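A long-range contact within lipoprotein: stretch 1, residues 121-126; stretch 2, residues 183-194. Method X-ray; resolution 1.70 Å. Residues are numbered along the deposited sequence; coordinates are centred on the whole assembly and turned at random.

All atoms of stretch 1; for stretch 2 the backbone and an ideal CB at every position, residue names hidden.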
# COMPACT_ATOMS: atom_id res chain seq x y z
N ASN A 121 -6.83 7.31 21.97
CA ASN A 121 -6.76 6.50 23.20
C ASN A 121 -5.86 5.27 23.10
O ASN A 121 -5.65 4.59 24.10
CB ASN A 121 -8.16 6.13 23.66
CG ASN A 121 -8.99 7.35 24.03
OD1 ASN A 121 -8.48 8.41 24.42
ND2 ASN A 121 -10.30 7.18 23.95
N PHE A 122 -5.24 5.07 21.93
CA PHE A 122 -4.24 4.02 21.78
C PHE A 122 -2.83 4.62 21.58
O PHE A 122 -2.57 5.26 20.52
CB PHE A 122 -4.58 3.15 20.57
CG PHE A 122 -5.83 2.32 20.74
CD1 PHE A 122 -5.76 0.98 21.07
CD2 PHE A 122 -7.11 2.93 20.67
CE1 PHE A 122 -6.95 0.23 21.28
CE2 PHE A 122 -8.26 2.20 20.89
CZ PHE A 122 -8.18 0.83 21.16
N ASN A 123 -1.91 4.33 22.48
CA ASN A 123 -0.53 4.71 22.30
C ASN A 123 0.37 3.62 21.75
O ASN A 123 1.56 3.86 21.51
CB ASN A 123 0.05 5.29 23.58
CG ASN A 123 0.26 4.26 24.63
OD1 ASN A 123 -0.27 3.19 24.55
ND2 ASN A 123 1.03 4.61 25.67
N ILE A 124 -0.24 2.45 21.50
CA ILE A 124 0.45 1.30 20.96
C ILE A 124 0.80 1.41 19.48
O ILE A 124 0.42 2.37 18.79
CB ILE A 124 -0.36 -0.01 21.25
CG1 ILE A 124 -1.83 0.02 20.72
CG2 ILE A 124 -0.43 -0.27 22.77
CD1 ILE A 124 -2.09 0.41 19.24
N GLY A 125 1.61 0.45 19.03
CA GLY A 125 1.97 0.43 17.62
C GLY A 125 2.88 1.55 17.17
O GLY A 125 3.66 2.09 17.96
N TYR A 126 2.74 1.94 15.91
CA TYR A 126 3.59 2.99 15.36
C TYR A 126 2.80 3.63 14.24
O TYR A 126 1.92 2.99 13.70
CB TYR A 126 4.93 2.44 14.83
CG TYR A 126 4.82 1.65 13.52
CD1 TYR A 126 5.04 2.26 12.30
CD2 TYR A 126 4.33 0.35 13.50
CE1 TYR A 126 4.90 1.56 11.11
CE2 TYR A 126 4.21 -0.37 12.28
CZ TYR A 126 4.44 0.27 11.10
OH TYR A 126 4.22 -0.38 9.87
N UNK A 183 12.36 -0.84 22.54
CA UNK A 183 11.72 -0.10 23.64
C UNK A 183 10.22 0.04 23.44
O UNK A 183 9.48 -0.08 24.42
CB UNK A 183 12.35 1.29 23.78
N UNK A 184 9.79 0.34 22.21
CA UNK A 184 8.34 0.47 21.92
C UNK A 184 7.61 -0.88 21.97
O UNK A 184 6.55 -1.00 22.55
CB UNK A 184 8.14 1.10 20.54
N UNK A 185 8.21 -1.93 21.41
CA UNK A 185 7.59 -3.28 21.44
C UNK A 185 7.41 -3.74 22.92
O UNK A 185 6.37 -4.30 23.30
CB UNK A 185 8.45 -4.28 20.67
N UNK A 186 8.40 -3.38 23.72
CA UNK A 186 8.37 -3.72 25.17
C UNK A 186 7.30 -2.93 25.90
O UNK A 186 6.56 -3.53 26.69
CB UNK A 186 9.73 -3.45 25.82
N UNK A 187 7.21 -1.63 25.61
CA UNK A 187 6.15 -0.76 26.18
C UNK A 187 4.78 -1.32 25.83
O UNK A 187 3.88 -1.31 26.64
CB UNK A 187 6.28 0.67 25.66
N UNK A 188 4.57 -1.66 24.56
CA UNK A 188 3.30 -2.22 24.18
C UNK A 188 3.00 -3.55 24.88
O UNK A 188 1.91 -3.74 25.40
CB UNK A 188 3.26 -2.41 22.66
N UNK A 189 3.98 -4.44 24.94
CA UNK A 189 3.83 -5.70 25.66
C UNK A 189 3.53 -5.51 27.17
O UNK A 189 2.76 -6.28 27.75
CB UNK A 189 5.10 -6.53 25.49
N UNK A 190 4.01 -4.43 27.74
CA UNK A 190 3.75 -4.11 29.16
C UNK A 190 2.26 -3.82 29.40
O UNK A 190 1.75 -4.05 30.49
CB UNK A 190 4.59 -2.91 29.60
N UNK A 191 1.58 -3.33 28.36
CA UNK A 191 0.14 -3.11 28.34
C UNK A 191 -0.65 -4.28 27.76
O UNK A 191 -1.81 -4.10 27.37
CB UNK A 191 -0.17 -1.84 27.54
N UNK A 192 -0.01 -5.43 27.58
CA UNK A 192 -0.63 -6.62 27.01
C UNK A 192 -1.06 -6.44 25.55
O UNK A 192 -1.95 -7.10 25.07
CB UNK A 192 -1.84 -7.02 27.85
N UNK A 193 -0.35 -5.59 24.85
CA UNK A 193 -0.56 -5.46 23.42
C UNK A 193 0.65 -6.08 22.71
O UNK A 193 1.77 -5.53 22.74
CB UNK A 193 -0.76 -4.00 23.02
N UNK A 194 0.43 -7.23 22.09
CA UNK A 194 1.49 -7.87 21.31
C UNK A 194 0.97 -8.78 20.23
O UNK A 194 -0.15 -9.15 20.25
CB UNK A 194 2.41 -8.67 22.23

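Stretch 1 has no regular secondary structure, and it offers the helix of stretch 2 backbone groups (the carbonyls of Asn123 and Gly125, the amide of Gly125) and the side chains of Asn123, Ile124 and Phe122.

Position 183 lies far from stretch 1, with nothing of it near the ideal CB, so almost any helix-tolerant residue would serve; it is Glu183.

Position 184 points toward stretch 1, yet its ideal CB is still 5.3 Å from Gly125 O. Two carbonyl oxygens with no donor from their own stretch invite a long side chain ending in a donor; lysine, arginine or perhaps glutamine would suit. The deposited Lys184 bends at chi2 (p) and again at chi4 (p), and its NZ donates to Asn123 O at 2.9 Å and to Gly125 O at 2.7 Å. One ammonium thus gathers two carbonyls that lie two residues apart.

Positions 185 and 186 offer stretch 1 nothing, the first pointing away and the second out of reach, and the contact sets no preference; they are Gln185 and Thr186. Position 187 points toward stretch 1, but no atom of it lies within 5.5 Å of the ideal CB. A small residue leaves that space open, and a longer one might cross it; Ala187 stays short.

Position 188 is the closest in register, its CA facing that of Ile124. The ideal CB sits 4.9 Å from Gly125 N, a free donor, so a short acceptor is wanted: aspartate or asparagine. Asp188, with chi1 m, accepts from Gly125 N through OD2 at 2.8 Å. Its OD1 forms a salt bridge with Lys184 NZ at 2.8 Å, one helical turn back, beside the carbonyls that the ammonium holds. Charge is therefore balanced within the helix, while stretch 1 supplies neutral peptide groups.

Position 189 points away and position 190 is out of reach; the contact sets no preference at either, and they are Ala189 and Ala190.

Position 191 points toward stretch 1, its ideal CB 5.0 Å from Ile124 CG2, with the side-chain oxygen OD1 of Asn123 beyond. A medium-length polar side chain fits, glutamine especially, though a lysine might also reach. Gln191 donates from NE2 to Asn123 OD1 at 3.0 Å, while its OE1 accepts at 3.0 Å from water 1, which in turn accepts from Asn123 N at 3.1 Å.

Position 192 has positive phi and psi (64/29), a left-handed conformation that glycine, asparagine or aspartate take readily. Asn192 fits that rule and makes no contact with stretch 1.

At position 193 the ideal CB is only 3.7 Å from Ile124 CG2, and Phe122 lies further along, so a large apolar side chain is suggested: leucine, phenylalanine or tryptophan. Trp193 lays one face against Ile124, with CG1 3.6 Å from the centroid of its five-membered ring in a CH-pi contact. Its CZ3 meets the edge of the Phe122 ring, 4.1 Å from CE1.

Position 194 is out of reach and unconstrained here; it is Leu194.

Stretch 2 (183-194) EKQTADAAQNWL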
# COMPACT_ATOMS: atom_id res chain seq x y z
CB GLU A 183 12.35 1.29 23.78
CG GLU A 183 12.14 1.96 25.09
CD GLU A 183 12.67 3.39 25.06
OE1 GLU A 183 13.56 3.71 24.19
OE2 GLU A 183 12.13 4.20 25.89
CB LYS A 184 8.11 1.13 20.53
CG LYS A 184 6.70 1.60 20.30
CD LYS A 184 6.15 2.53 21.38
CE LYS A 184 4.81 3.14 20.97
NZ LYS A 184 3.74 2.18 20.64
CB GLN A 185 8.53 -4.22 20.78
CG GLN A 185 7.97 -5.66 20.55
CD GLN A 185 9.01 -6.60 19.97
OE1 GLN A 185 10.09 -6.78 20.57
NE2 GLN A 185 8.68 -7.27 18.87
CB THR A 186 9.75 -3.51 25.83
OG1 THR A 186 10.65 -4.47 25.29
CG2 THR A 186 9.70 -3.73 27.34
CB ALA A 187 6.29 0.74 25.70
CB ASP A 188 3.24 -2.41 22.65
CG ASP A 188 3.29 -1.10 21.87
OD1 ASP A 188 3.35 0.01 22.43
OD2 ASP A 188 3.23 -1.22 20.60
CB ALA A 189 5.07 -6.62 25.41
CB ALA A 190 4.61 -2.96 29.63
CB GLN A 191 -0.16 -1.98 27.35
CG GLN A 191 0.10 -0.65 27.81
CD GLN A 191 -0.15 0.36 26.67
OE1 GLN A 191 -1.28 0.48 26.17
NE2 GLN A 191 0.87 1.12 26.33
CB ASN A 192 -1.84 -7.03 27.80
CG ASN A 192 -1.46 -7.48 29.21
OD1 ASN A 192 -0.51 -8.27 29.41
ND2 ASN A 192 -2.19 -6.98 30.19
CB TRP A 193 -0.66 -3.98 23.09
CG TRP A 193 -1.00 -3.73 21.64
CD1 TRP A 193 -0.15 -3.73 20.59
CD2 TRP A 193 -2.31 -3.48 21.13
NE1 TRP A 193 -0.87 -3.46 19.43
CE2 TRP A 193 -2.19 -3.34 19.74
CE3 TRP A 193 -3.57 -3.37 21.71
CZ2 TRP A 193 -3.29 -3.04 18.94
CZ3 TRP A 193 -4.65 -3.10 20.93
CH2 TRP A 193 -4.52 -2.98 19.54
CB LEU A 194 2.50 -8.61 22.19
CG LEU A 194 2.14 -9.50 23.36
CD1 LEU A 194 0.73 -9.96 23.35
CD2 LEU A 194 3.23 -10.62 23.44
O HOH W 1 -3.08 2.26 24.52
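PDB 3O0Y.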